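Local coordinates for protein thiosulfate sulfurtransferase (Pseudomonas aeruginosa, PDB 1YT8) that is assigned as a thiosulfate sulfurtransferase built from repeated rhodanese-like domains and probably passes sulfur from thiosulfate to cyanide, at residues 130-135 with 186-191; 155-160 with 196-201; 220-225 with 230-235; 491-496 with 505-510. One frame throughout, in Å; residues are numbered along the deposited sequence.

How the interactions relate
Interactions 2 and 4 are buried, while interactions 1 and 3 are partly buried. Interactions 1 and 2 share one chain path, because strand 188-192 leads into helix 197-208. Interaction 1 is apolar packing across the sheet beside a guanidinium group. Interaction 2 is almost wholly polar and holds the sulfite ion. Interaction 3 mixes hydrogen bonds with contacts on a tryptophan face. It meets interaction 2 where 230-235 reaches Gln159 and Thr160. Interaction 4 has no hydrogen bond between its segments and relies on two tyrosines and a proline. It brings C-terminal residues against helix 221-227 of interaction 3 and against Arg196 of interaction 2.

Interaction 1. Residues 130-135 with 186-191; sequences PSLAAE and RTRVIV
Arg188 NH2 is the polar atom of this contact, and across the two segments it meets carbon atoms of Leu132. The nearest is Leu132 CD1, a short 3.2 Å from Arg188 NH2. Leu132 CD2 follows at 3.7 Å from Arg188 NH2. The CD1 methyl comes at the guanidinium obliquely. No hydrogen bond joins the two segments. The arginine chain bends at chi3 (58°), and this turns the guanidinium toward the leucine. Ile190 adds a second apolar contact, with its CD1 4.0 Å from Leu132 CD1. The leucine tip thus sits against the arginine head and the isoleucine end together. The two backbones are not neighbours. Leu132 CA and Ile190 CA are 8.3 Å apart, because strand 215-218 runs between strands 131-132 and 188-192 in the parallel sheet. Leu132 pairs by backbone with Ala217 of that middle strand and with Arg219 just beyond it. Val137 and Leu140 of helix 134-142 also touch Leu132, and Leu140 touches Ile190. This is ordinary packing over one face of a rhodanese-like sheet. Its chemistry implies dispersion contact rather than directed bonding, with the charged arginine head at the margin of an apolar patch.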
loop_
_atom_site.group_PDB
_atom_site.type_symbol
_atom_site.label_atom_id
_atom_site.label_comp_id
_atom_site.label_asym_id
_atom_site.label_seq_id
_atom_site.Cartn_x
_atom_site.Cartn_y
_atom_site.Cartn_z
ATOM N N PRO A 130 -12.895 -6.056 21.988
ATOM C CA PRO A 130 -13.531 -4.951 22.711
ATOM C C PRO A 130 -13.438 -3.604 22.011
ATOM O O PRO A 130 -12.436 -3.304 21.359
ATOM C CB PRO A 130 -12.787 -4.932 24.046
ATOM C CG PRO A 130 -12.298 -6.331 24.196
ATOM C CD PRO A 130 -11.829 -6.654 22.808
ATOM N N SER A 131 -14.485 -2.800 22.157
ATOM C CA SER A 131 -14.511 -1.466 21.570
ATOM C C SER A 131 -15.311 -0.502 22.444
ATOM O O SER A 131 -16.165 -0.914 23.241
ATOM C CB SER A 131 -15.092 -1.503 20.147
ATOM O OG SER A 131 -16.467 -1.839 20.138
ATOM N N LEU A 132 -15.013 0.784 22.297
ATOM C CA LEU A 132 -15.680 1.844 23.046
ATOM C C LEU A 132 -16.249 2.850 22.060
ATOM O O LEU A 132 -15.609 3.173 21.063
ATOM C CB LEU A 132 -14.685 2.555 23.963
ATOM C CG LEU A 132 -14.162 1.757 25.151
ATOM C CD1 LEU A 132 -12.982 2.486 25.782
ATOM C CD2 LEU A 132 -15.286 1.565 26.158
ATOM N N ALA A 133 -17.450 3.342 22.337
ATOM C CA ALA A 133 -18.079 4.323 21.461
ATOM C C ALA A 133 -17.335 5.642 21.570
ATOM O O ALA A 133 -16.733 5.936 22.603
ATOM C CB ALA A 133 -19.541 4.524 21.852
ATOM N N ALA A 134 -17.373 6.438 20.505
ATOM C CA ALA A 134 -16.718 7.744 20.523
ATOM C C ALA A 134 -17.168 8.524 21.761
ATOM O O ALA A 134 -16.363 9.188 22.423
ATOM C CB ALA A 134 -17.075 8.522 19.270
ATOM N N GLU A 135 -18.457 8.433 22.072
ATOM C CA GLU A 135 -19.018 9.137 23.222
ATOM C C GLU A 135 -18.465 8.624 24.542
ATOM O O GLU A 135 -18.295 9.392 25.492
ATOM C CB GLU A 135 -20.548 9.022 23.237
ATOM C CG GLU A 135 -21.250 9.750 22.096
ATOM C CD GLU A 135 -21.340 8.931 20.819
ATOM O OE1 GLU A 135 -20.781 7.815 20.768
ATOM O OE2 GLU A 135 -21.979 9.408 19.858
ATOM N N ARG A 186 -3.409 -0.563 35.601
ATOM C CA ARG A 186 -4.759 -0.013 35.712
ATOM C C ARG A 186 -5.083 0.926 34.545
ATOM O O ARG A 186 -6.251 1.158 34.235
ATOM C CB ARG A 186 -4.916 0.754 37.030
ATOM C CG ARG A 186 -4.774 -0.097 38.280
ATOM C CD ARG A 186 -4.705 0.778 39.522
ATOM N NE ARG A 186 -3.579 1.710 39.461
ATOM C CZ ARG A 186 -3.277 2.588 40.413
ATOM N NH1 ARG A 186 -4.017 2.663 41.511
ATOM N NH2 ARG A 186 -2.236 3.394 40.266
ATOM N N THR A 187 -4.046 1.460 33.906
ATOM C CA THR A 187 -4.219 2.384 32.782
ATOM C C THR A 187 -4.891 1.733 31.577
ATOM O O THR A 187 -4.418 0.716 31.059
ATOM C CB THR A 187 -2.858 2.961 32.314
ATOM O OG1 THR A 187 -2.240 3.666 33.394
ATOM C CG2 THR A 187 -3.048 3.924 31.145
ATOM N N ARG A 188 -5.997 2.323 31.130
ATOM C CA ARG A 188 -6.705 1.802 29.967
ATOM C C ARG A 188 -5.905 2.121 28.715
ATOM O O ARG A 188 -5.294 3.186 28.613
ATOM C CB ARG A 188 -8.082 2.450 29.821
ATOM C CG ARG A 188 -9.001 2.285 31.008
ATOM C CD ARG A 188 -10.426 2.654 30.632
ATOM N NE ARG A 188 -10.882 1.827 29.526
ATOM C CZ ARG A 188 -12.113 1.349 29.397
ATOM N NH1 ARG A 188 -13.037 1.609 30.311
ATOM N NH2 ARG A 188 -12.412 0.594 28.353
ATOM N N VAL A 189 -5.913 1.196 27.764
ATOM C CA VAL A 189 -5.227 1.402 26.499
ATOM C C VAL A 189 -6.302 1.337 25.427
ATOM O O VAL A 189 -7.022 0.340 25.305
ATOM C CB VAL A 189 -4.143 0.329 26.246
ATOM C CG1 VAL A 189 -3.576 0.472 24.830
ATOM C CG2 VAL A 189 -3.016 0.492 27.258
ATOM N N ILE A 190 -6.425 2.427 24.679
ATOM C CA ILE A 190 -7.410 2.546 23.615
ATOM C C ILE A 190 -6.657 2.723 22.301
ATOM O O ILE A 190 -5.789 3.588 22.196
ATOM C CB ILE A 190 -8.312 3.774 23.856
ATOM C CG1 ILE A 190 -9.045 3.618 25.192
ATOM C CG2 ILE A 190 -9.304 3.932 22.711
ATOM C CD1 ILE A 190 -9.770 4.873 25.651
ATOM N N VAL A 191 -6.973 1.896 21.308
ATOM C CA VAL A 191 -6.308 1.980 20.008
ATOM C C VAL A 191 -7.277 2.515 18.955
ATOM O O VAL A 191 -8.425 2.071 18.880
ATOM C CB VAL A 191 -5.796 0.587 19.534
ATOM C CG1 VAL A 191 -5.013 0.738 18.231
ATOM C CG2 VAL A 191 -4.918 -0.062 20.614
#

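Interaction 2. Residues 155-160 with 196-201; sequences FDEYQT and RTRSII. With SO3 (sulfite ion), chain B.
Glu157 and Arg198 form a two-pronged, end-on salt bridge. Arg198 NH1 gives a hydrogen bond to Glu157 OE1 at 2.8 Å, on its syn lone pair. Arg198 NH2 gives one to Glu157 OE2 at 3.0 Å. The carboxylate and guanidinium planes are turned 33° apart. The remaining arginine hydrogens are also used. Arg198 NE reaches sulfite O3 at 2.9 Å in a nearly straight bond (171°). Arg198 NH2 gives its other hydrogen to sulfite O1 at 2.9 Å. Arg198 NH1 also bonds Gln309 OE1. All five N-H groups of the guanidinium therefore have acceptors, which should fix its rotation. The bend of the chain at chi3 (-67°) curls the head back beside the ion.

Sulfite O3 takes a second bond from the backbone, Arg198 N, at 2.7 Å. Sulfite O2 has a weak bond from Arg196 N at 3.0 Å. Ala194 N and Gly195 N bind the ion as well. Glu157 is itself positioned by Arg154 N, which bonds its OE1. At the helix start, Arg196 O accepts from Ser199 OG at 2.6 Å and from Ile200 N.

The sulfite, probably from the crystallisation liquor, is consistent with an anion-binding site. Residues Cys193 to Arg198 wrap it with backbone N-H groups and one arginine at the start of helix 197-208. This is consistent with the cradle-like active-site loop of rhodanese domains, which is related to that of cysteine phosphatases.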
loop_
_atom_site.group_PDB
_atom_site.type_symbol
_atom_site.label_atom_id
_atom_site.label_comp_id
_atom_site.label_asym_id
_atom_site.label_seq_id
_atom_site.Cartn_x
_atom_site.Cartn_y
_atom_site.Cartn_z
ATOM N N PHE A 155 2.524 7.841 10.806
ATOM C CA PHE A 155 2.666 9.125 11.485
ATOM C C PHE A 155 2.053 10.281 10.688
ATOM O O PHE A 155 1.471 11.195 11.274
ATOM C CB PHE A 155 4.142 9.423 11.762
ATOM C CG PHE A 155 4.360 10.641 12.617
ATOM C CD1 PHE A 155 3.936 10.658 13.944
ATOM C CD2 PHE A 155 4.960 11.780 12.089
ATOM C CE1 PHE A 155 4.103 11.793 14.733
ATOM C CE2 PHE A 155 5.133 12.919 12.866
ATOM C CZ PHE A 155 4.702 12.929 14.193
ATOM N N ASP A 156 2.174 10.255 9.361
ATOM C CA ASP A 156 1.602 11.341 8.560
ATOM C C ASP A 156 0.074 11.379 8.635
ATOM O O ASP A 156 -0.535 12.447 8.528
ATOM C CB ASP A 156 2.055 11.253 7.095
ATOM C CG ASP A 156 1.619 9.967 6.417
ATOM O OD1 ASP A 156 2.254 8.920 6.657
ATOM O OD2 ASP A 156 0.643 10.005 5.642
ATOM N N GLU A 157 -0.551 10.220 8.813
ATOM C CA GLU A 157 -2.006 10.173 8.925
ATOM C C GLU A 157 -2.396 10.786 10.261
ATOM O O GLU A 157 -3.328 11.590 10.348
ATOM C CB GLU A 157 -2.505 8.733 8.858
ATOM C CG GLU A 157 -2.426 8.111 7.478
ATOM C CD GLU A 157 -2.836 6.653 7.488
ATOM O OE1 GLU A 157 -1.989 5.805 7.838
ATOM O OE2 GLU A 157 -4.007 6.360 7.162
ATOM N N TYR A 158 -1.672 10.387 11.304
ATOM C CA TYR A 158 -1.903 10.888 12.655
ATOM C C TYR A 158 -1.754 12.409 12.677
ATOM O O TYR A 158 -2.502 13.108 13.361
ATOM C CB TYR A 158 -0.902 10.227 13.613
ATOM C CG TYR A 158 -0.719 10.929 14.940
ATOM C CD1 TYR A 158 -1.608 10.726 15.999
ATOM C CD2 TYR A 158 0.342 11.814 15.129
ATOM C CE1 TYR A 158 -1.437 11.392 17.220
ATOM C CE2 TYR A 158 0.521 12.483 16.336
ATOM C CZ TYR A 158 -0.369 12.271 17.374
ATOM O OH TYR A 158 -0.192 12.956 18.557
ATOM N N GLN A 159 -0.785 12.925 11.930
ATOM C CA GLN A 159 -0.586 14.367 11.890
ATOM C C GLN A 159 -1.694 15.089 11.130
ATOM O O GLN A 159 -1.946 16.275 11.368
ATOM C CB GLN A 159 0.772 14.709 11.273
ATOM C CG GLN A 159 1.943 14.396 12.175
ATOM C CD GLN A 159 3.086 15.370 11.972
ATOM O OE1 GLN A 159 3.698 15.414 10.905
ATOM N NE2 GLN A 159 3.368 16.170 12.994
ATOM N N THR A 160 -2.368 14.389 10.225
ATOM C CA THR A 160 -3.445 15.022 9.471
ATOM C C THR A 160 -4.627 15.322 10.398
ATOM O O THR A 160 -5.184 16.421 10.379
ATOM C CB THR A 160 -3.880 14.141 8.290
ATOM O OG1 THR A 160 -2.764 13.972 7.406
ATOM C CG2 THR A 160 -5.022 14.793 7.522
ATOM N N ARG A 196 -11.824 1.435 11.161
ATOM C CA ARG A 196 -11.890 0.317 12.096
ATOM C C ARG A 196 -10.728 -0.675 12.028
ATOM O O ARG A 196 -10.215 -1.109 13.056
ATOM C CB ARG A 196 -13.176 -0.481 11.848
ATOM C CG ARG A 196 -14.473 0.282 12.039
ATOM C CD ARG A 196 -15.631 -0.459 11.378
ATOM N NE ARG A 196 -15.704 -1.857 11.789
ATOM C CZ ARG A 196 -16.085 -2.271 12.992
ATOM N NH1 ARG A 196 -16.435 -1.390 13.922
ATOM N NH2 ARG A 196 -16.118 -3.572 13.264
ATOM N N THR A 197 -10.314 -1.022 10.814
ATOM C CA THR A 197 -9.293 -2.050 10.622
ATOM C C THR A 197 -8.069 -2.076 11.516
ATOM O O THR A 197 -7.890 -3.022 12.281
ATOM C CB THR A 197 -8.819 -2.092 9.166
ATOM O OG1 THR A 197 -9.959 -2.058 8.299
ATOM C CG2 THR A 197 -8.041 -3.385 8.909
ATOM N N ARG A 198 -7.213 -1.067 11.418
ATOM C CA ARG A 198 -6.009 -1.059 12.238
ATOM C C ARG A 198 -6.285 -0.979 13.740
ATOM O O ARG A 198 -5.461 -1.420 14.541
ATOM C CB ARG A 198 -5.070 0.062 11.773
ATOM C CG ARG A 198 -4.337 -0.307 10.474
ATOM C CD ARG A 198 -3.645 0.883 9.808
ATOM N NE ARG A 198 -4.609 1.857 9.305
ATOM C CZ ARG A 198 -4.289 2.951 8.617
ATOM N NH1 ARG A 198 -3.020 3.224 8.335
ATOM N NH2 ARG A 198 -5.240 3.782 8.224
ATOM N N SER A 199 -7.442 -0.446 14.131
ATOM C CA SER A 199 -7.767 -0.369 15.556
ATOM C C SER A 199 -8.130 -1.755 16.083
ATOM O O SER A 199 -7.814 -2.093 17.226
ATOM C CB SER A 199 -8.919 0.616 15.822
ATOM O OG SER A 199 -10.177 0.101 15.411
ATOM N N ILE A 200 -8.792 -2.559 15.251
ATOM C CA ILE A 200 -9.176 -3.919 15.642
ATOM C C ILE A 200 -7.918 -4.788 15.748
ATOM O O ILE A 200 -7.717 -5.496 16.736
ATOM C CB ILE A 200 -10.137 -4.561 14.606
ATOM C CG1 ILE A 200 -11.481 -3.827 14.609
ATOM C CG2 ILE A 200 -10.352 -6.041 14.932
ATOM C CD1 ILE A 200 -12.391 -4.192 13.439
ATOM N N ILE A 201 -7.075 -4.729 14.723
ATOM C CA ILE A 201 -5.841 -5.503 14.697
ATOM C C ILE A 201 -4.922 -5.085 15.847
ATOM O O ILE A 201 -4.303 -5.929 16.497
ATOM C CB ILE A 201 -5.096 -5.318 13.350
ATOM C CG1 ILE A 201 -5.962 -5.831 12.194
ATOM C CG2 ILE A 201 -3.760 -6.047 13.380
ATOM C CD1 ILE A 201 -6.288 -7.315 12.276
HETATM S S SO3 B . -8.393 2.202 9.947
HETATM O O1 SO3 B . -7.799 3.528 9.655
HETATM O O2 SO3 B . -9.625 1.988 9.159
HETATM O O3 SO3 B . -7.425 1.092 9.735
#

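Interaction 3. Residues 220-225 with 230-235; sequences NGTIGW and QQLEHG
Trp225 and Gln231 share the shortest bond here: indole NE1 gives a hydrogen bond to Gln231 O at 2.8 Å. The bond is bent (139°), and the nitrogen lies above the carbonyl plane rather than on a lone pair. Next to it, Gln230 N donates to Trp225 O at 3.0 Å, tying the chain back to the helix. Gln230 also covers one face of the indole. Its CB makes a CH-pi contact, 3.5 Å from the centroid of the five-membered ring of Trp225. The amide plane beyond it is 81° from the ring plane. Leu232 CD2 approaches Trp225 CD1 obliquely, at 3.6 Å. The same methyl lies 4.0 Å from Thr222 CB, one helical turn earlier.

The indole reaches the returning chain because CG is anti to the backbone N of Trp225 (chi1 -160°). Farther out, Gln231 NE2 bonds Leu232 O at 2.9 Å, in the carbonyl plane and on a lone pair. Thr222 is backbone hydrogen-bonded to Cys193 and makes a weak OG1 bond to Ala194 O, which joins it to the sulfite-binding loop.

The contact folds the loop after helix 221-227 back over that helix, which itself follows strand 215-218. Val137 and Gln138 of helix 134-142 pack on Trp225, as do Ile163 and Pro164, while helix 501-512 meets Ile223.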
loop_
_atom_site.group_PDB
_atom_site.type_symbol
_atom_site.label_atom_id
_atom_site.label_comp_id
_atom_site.label_asym_id
_atom_site.label_seq_id
_atom_site.Cartn_x
_atom_site.Cartn_y
_atom_site.Cartn_z
ATOM N N ASN A 220 -14.862 2.799 15.282
ATOM C CA ASN A 220 -14.965 3.602 14.068
ATOM C C ASN A 220 -14.009 4.800 13.953
ATOM O O ASN A 220 -14.179 5.655 13.089
ATOM C CB ASN A 220 -16.422 4.035 13.854
ATOM C CG ASN A 220 -17.375 2.847 13.818
ATOM O OD1 ASN A 220 -16.974 1.728 13.476
ATOM N ND2 ASN A 220 -18.638 3.082 14.159
ATOM N N GLY A 221 -13.008 4.846 14.829
ATOM C CA GLY A 221 -11.975 5.880 14.786
ATOM C C GLY A 221 -12.291 7.356 14.609
ATOM O O GLY A 221 -13.266 7.866 15.157
ATOM N N THR A 222 -11.435 8.053 13.862
ATOM C CA THR A 222 -11.618 9.484 13.630
ATOM C C THR A 222 -12.915 9.760 12.875
ATOM O O THR A 222 -13.527 10.813 13.053
ATOM C CB THR A 222 -10.403 10.106 12.876
ATOM O OG1 THR A 222 -10.229 9.478 11.603
ATOM C CG2 THR A 222 -9.134 9.929 13.687
ATOM N N ILE A 223 -13.334 8.812 12.043
ATOM C CA ILE A 223 -14.585 8.944 11.306
ATOM C C ILE A 223 -15.718 8.973 12.330
ATOM O O ILE A 223 -16.599 9.833 12.279
ATOM C CB ILE A 223 -14.801 7.746 10.341
ATOM C CG1 ILE A 223 -13.922 7.922 9.101
ATOM C CG2 ILE A 223 -16.278 7.629 9.952
ATOM C CD1 ILE A 223 -13.983 6.770 8.102
ATOM N N GLY A 224 -15.674 8.028 13.265
ATOM C CA GLY A 224 -16.696 7.951 14.294
ATOM C C GLY A 224 -16.669 9.145 15.226
ATOM O O GLY A 224 -17.707 9.559 15.744
ATOM N N TRP A 225 -15.479 9.691 15.453
ATOM C CA TRP A 225 -15.315 10.854 16.321
ATOM C C TRP A 225 -16.044 12.042 15.685
ATOM O O TRP A 225 -16.769 12.775 16.355
ATOM C CB TRP A 225 -13.820 11.162 16.489
ATOM C CG TRP A 225 -13.490 12.005 17.688
ATOM C CD1 TRP A 225 -13.275 13.355 17.711
ATOM C CD2 TRP A 225 -13.342 11.552 19.042
ATOM N NE1 TRP A 225 -13.000 13.771 18.997
ATOM C CE2 TRP A 225 -13.034 12.684 19.833
ATOM C CE3 TRP A 225 -13.441 10.298 19.666
ATOM C CZ2 TRP A 225 -12.822 12.600 21.214
ATOM C CZ3 TRP A 225 -13.229 10.214 21.041
ATOM C CH2 TRP A 225 -12.923 11.360 21.800
ATOM N N GLN A 230 -17.753 15.220 17.732
ATOM C CA GLN A 230 -16.657 15.571 18.621
ATOM C C GLN A 230 -15.514 16.231 17.854
ATOM O O GLN A 230 -15.497 16.211 16.628
ATOM C CB GLN A 230 -16.221 14.322 19.382
ATOM C CG GLN A 230 -17.329 13.892 20.334
ATOM C CD GLN A 230 -17.203 12.478 20.836
ATOM O OE1 GLN A 230 -16.169 11.824 20.670
ATOM N NE2 GLN A 230 -18.264 11.994 21.470
ATOM N N GLN A 231 -14.571 16.818 18.579
ATOM C CA GLN A 231 -13.471 17.555 17.961
ATOM C C GLN A 231 -12.145 16.822 17.788
ATOM O O GLN A 231 -11.612 16.241 18.725
ATOM C CB GLN A 231 -13.240 18.847 18.755
ATOM C CG GLN A 231 -12.182 19.788 18.187
ATOM C CD GLN A 231 -12.586 20.392 16.856
ATOM O OE1 GLN A 231 -13.712 20.872 16.696
ATOM N NE2 GLN A 231 -11.666 20.383 15.895
ATOM N N LEU A 232 -11.613 16.880 16.573
ATOM C CA LEU A 232 -10.336 16.258 16.254
ATOM C C LEU A 232 -9.229 17.293 16.407
ATOM O O LEU A 232 -9.482 18.496 16.340
ATOM C CB LEU A 232 -10.338 15.748 14.809
ATOM C CG LEU A 232 -11.242 14.555 14.491
ATOM C CD1 LEU A 232 -11.316 14.349 12.980
ATOM C CD2 LEU A 232 -10.697 13.310 15.183
ATOM N N GLU A 233 -8.007 16.824 16.630
ATOM C CA GLU A 233 -6.868 17.717 16.738
ATOM C C GLU A 233 -6.110 17.554 15.424
ATOM O O GLU A 233 -6.383 16.624 14.663
ATOM C CB GLU A 233 -5.988 17.339 17.932
ATOM C CG GLU A 233 -6.716 17.445 19.262
ATOM C CD GLU A 233 -5.785 17.363 20.459
ATOM O OE1 GLU A 233 -4.903 16.477 20.485
ATOM O OE2 GLU A 233 -5.949 18.183 21.385
ATOM N N HIS A 234 -5.167 18.448 15.149
ATOM C CA HIS A 234 -4.425 18.374 13.895
ATOM C C HIS A 234 -2.980 18.797 14.098
ATOM O O HIS A 234 -2.691 19.620 14.965
ATOM C CB HIS A 234 -5.082 19.293 12.855
ATOM C CG HIS A 234 -6.552 19.063 12.688
ATOM N ND1 HIS A 234 -7.064 18.046 11.911
ATOM C CD2 HIS A 234 -7.622 19.705 13.219
ATOM C CE1 HIS A 234 -8.384 18.072 11.970
ATOM N NE2 HIS A 234 -8.748 19.068 12.756
ATOM N N GLY A 235 -2.080 18.234 13.294
ATOM C CA GLY A 235 -0.673 18.584 13.382
ATOM C C GLY A 235 0.004 18.171 14.675
ATOM O O GLY A 235 1.056 18.708 15.034
#

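Interaction 4. Residues 491-496 with 505-510; sequences RRPYEG and QGYLDW
Tyr507 has the most surface buried, and Tyr494 and Pro493 both lie on it. Tyr494 comes over one face of the Tyr507 ring, with its CD2 3.3 Å from Tyr507 CZ. The two rings are oblique to each other: their centroids are 4.9 Å apart and their planes meet at 34°. Tyr494 CG lies between its backbone N and carbonyl carbon (chi1 57°), and this brings the ring over its partner. Pro493 CB packs on Tyr507 CB, 3.9 Å away. Both Pro493 and Tyr494 occupy the middle of a type I turn. That turn is closed by Glu495 N, which bonds Arg492 O at 3.1 Å. Segment 491-496 is thus laid against helix 501-512, which follows it. Beyond the segments, Ile223 of helix 221-227 touches Tyr494. The Tyr494 side chain is also about 5 Å from the bound sulfite, measured between nearest atoms. The chemistry implies an apolar body with a polar end. The turn and the helix meet mainly through carbon, with no hydrogen bond between the segments, while Lys117 NZ bonds Tyr507 OH, and Tyr494 OH more weakly.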
loop_
_atom_site.group_PDB
_atom_site.type_symbol
_atom_site.label_atom_id
_atom_site.label_comp_id
_atom_site.label_asym_id
_atom_site.label_seq_id
_atom_site.Cartn_x
_atom_site.Cartn_y
_atom_site.Cartn_z
ATOM N N ARG A 491 -10.412 8.167 -3.814
ATOM C CA ARG A 491 -10.598 9.066 -2.679
ATOM C C ARG A 491 -10.995 8.250 -1.448
ATOM O O ARG A 491 -12.172 7.998 -1.212
ATOM C CB ARG A 491 -11.685 10.092 -3.007
ATOM C CG ARG A 491 -11.861 11.194 -1.978
ATOM C CD ARG A 491 -12.977 12.145 -2.397
ATOM N NE ARG A 491 -13.123 13.279 -1.488
ATOM C CZ ARG A 491 -14.042 14.231 -1.626
ATOM N NH1 ARG A 491 -14.899 14.185 -2.639
ATOM N NH2 ARG A 491 -14.110 15.227 -0.751
ATOM N N ARG A 492 -10.002 7.831 -0.672
ATOM C CA ARG A 492 -10.251 7.041 0.526
ATOM C C ARG A 492 -11.015 7.855 1.576
ATOM O O ARG A 492 -10.543 8.891 2.040
ATOM C CB ARG A 492 -8.916 6.545 1.091
ATOM C CG ARG A 492 -8.141 5.641 0.125
ATOM C CD ARG A 492 -6.658 5.640 0.450
ATOM N NE ARG A 492 -5.897 4.620 -0.273
ATOM C CZ ARG A 492 -5.666 4.624 -1.584
ATOM N NH1 ARG A 492 -6.137 5.598 -2.352
ATOM N NH2 ARG A 492 -4.947 3.649 -2.127
ATOM N N PRO A 493 -12.211 7.390 1.966
ATOM C CA PRO A 493 -13.034 8.086 2.962
ATOM C C PRO A 493 -12.375 8.137 4.335
ATOM O O PRO A 493 -12.775 8.918 5.193
ATOM C CB PRO A 493 -14.323 7.260 2.987
ATOM C CG PRO A 493 -14.367 6.639 1.634
ATOM C CD PRO A 493 -12.935 6.229 1.422
ATOM N N TYR A 494 -11.358 7.303 4.534
ATOM C CA TYR A 494 -10.660 7.253 5.813
ATOM C C TYR A 494 -9.339 8.019 5.838
ATOM O O TYR A 494 -8.529 7.840 6.750
ATOM C CB TYR A 494 -10.438 5.794 6.225
ATOM C CG TYR A 494 -9.675 4.986 5.209
ATOM C CD1 TYR A 494 -8.295 4.825 5.311
ATOM C CD2 TYR A 494 -10.336 4.369 4.147
ATOM C CE1 TYR A 494 -7.587 4.061 4.382
ATOM C CE2 TYR A 494 -9.638 3.607 3.210
ATOM C CZ TYR A 494 -8.265 3.455 3.337
ATOM O OH TYR A 494 -7.573 2.684 2.435
ATOM N N GLU A 495 -9.116 8.860 4.832
ATOM C CA GLU A 495 -7.910 9.684 4.780
ATOM C C GLU A 495 -8.364 11.132 4.618
ATOM O O GLU A 495 -9.256 11.418 3.825
ATOM C CB GLU A 495 -7.008 9.296 3.600
ATOM C CG GLU A 495 -6.482 7.868 3.647
ATOM C CD GLU A 495 -5.294 7.647 2.720
ATOM O OE1 GLU A 495 -5.111 8.440 1.770
ATOM O OE2 GLU A 495 -4.549 6.669 2.935
ATOM N N GLY A 496 -7.764 12.036 5.384
ATOM C CA GLY A 496 -8.137 13.437 5.289
ATOM C C GLY A 496 -9.403 13.778 6.056
ATOM O O GLY A 496 -10.097 12.895 6.563
ATOM N N GLN A 505 -19.728 7.472 6.526
ATOM C CA GLN A 505 -20.633 6.480 7.094
ATOM C C GLN A 505 -20.752 5.323 6.104
ATOM O O GLN A 505 -20.851 4.158 6.495
ATOM C CB GLN A 505 -22.019 7.084 7.344
ATOM C CG GLN A 505 -23.041 6.085 7.885
ATOM C CD GLN A 505 -22.634 5.490 9.222
ATOM O OE1 GLN A 505 -22.398 6.215 10.186
ATOM N NE2 GLN A 505 -22.558 4.164 9.290
ATOM N N GLY A 506 -20.737 5.656 4.816
ATOM C CA GLY A 506 -20.842 4.634 3.790
ATOM C C GLY A 506 -19.673 3.670 3.850
ATOM O O GLY A 506 -19.812 2.486 3.541
ATOM N N TYR A 507 -18.512 4.185 4.246
ATOM C CA TYR A 507 -17.311 3.369 4.363
ATOM C C TYR A 507 -17.510 2.352 5.488
ATOM O O TYR A 507 -17.165 1.177 5.347
ATOM C CB TYR A 507 -16.097 4.248 4.670
ATOM C CG TYR A 507 -14.800 3.478 4.731
ATOM C CD1 TYR A 507 -14.231 2.943 3.573
ATOM C CD2 TYR A 507 -14.158 3.250 5.947
ATOM C CE1 TYR A 507 -13.054 2.198 3.627
ATOM C CE2 TYR A 507 -12.982 2.505 6.013
ATOM C CZ TYR A 507 -12.438 1.983 4.851
ATOM O OH TYR A 507 -11.279 1.245 4.911
ATOM N N LEU A 508 -18.068 2.808 6.604
ATOM C CA LEU A 508 -18.324 1.921 7.735
ATOM C C LEU A 508 -19.344 0.851 7.353
ATOM O O LEU A 508 -19.187 -0.325 7.699
ATOM C CB LEU A 508 -18.842 2.724 8.933
ATOM C CG LEU A 508 -17.914 3.802 9.506
ATOM C CD1 LEU A 508 -18.620 4.501 10.661
ATOM C CD2 LEU A 508 -16.598 3.177 9.978
ATOM N N ASP A 509 -20.391 1.261 6.641
ATOM C CA ASP A 509 -21.424 0.323 6.217
ATOM C C ASP A 509 -20.818 -0.732 5.303
ATOM O O ASP A 509 -21.195 -1.901 5.358
ATOM C CB ASP A 509 -22.557 1.040 5.477
ATOM C CG ASP A 509 -23.315 2.012 6.360
ATOM O OD1 ASP A 509 -23.401 1.777 7.581
ATOM O OD2 ASP A 509 -23.841 3.009 5.823
ATOM N N TRP A 510 -19.882 -0.314 4.455
ATOM C CA TRP A 510 -19.225 -1.245 3.551
ATOM C C TRP A 510 -18.450 -2.293 4.354
ATOM O O TRP A 510 -18.547 -3.489 4.081
ATOM C CB TRP A 510 -18.279 -0.497 2.606
ATOM C CG TRP A 510 -17.336 -1.403 1.871
ATOM C CD1 TRP A 510 -17.646 -2.285 0.876
ATOM C CD2 TRP A 510 -15.933 -1.548 2.118
ATOM N NE1 TRP A 510 -16.521 -2.975 0.488
ATOM C CE2 TRP A 510 -15.455 -2.541 1.234
ATOM C CE3 TRP A 510 -15.033 -0.935 3.001
ATOM C CZ2 TRP A 510 -14.115 -2.940 1.209
ATOM C CZ3 TRP A 510 -13.698 -1.332 2.978
ATOM C CH2 TRP A 510 -13.253 -2.326 2.084
#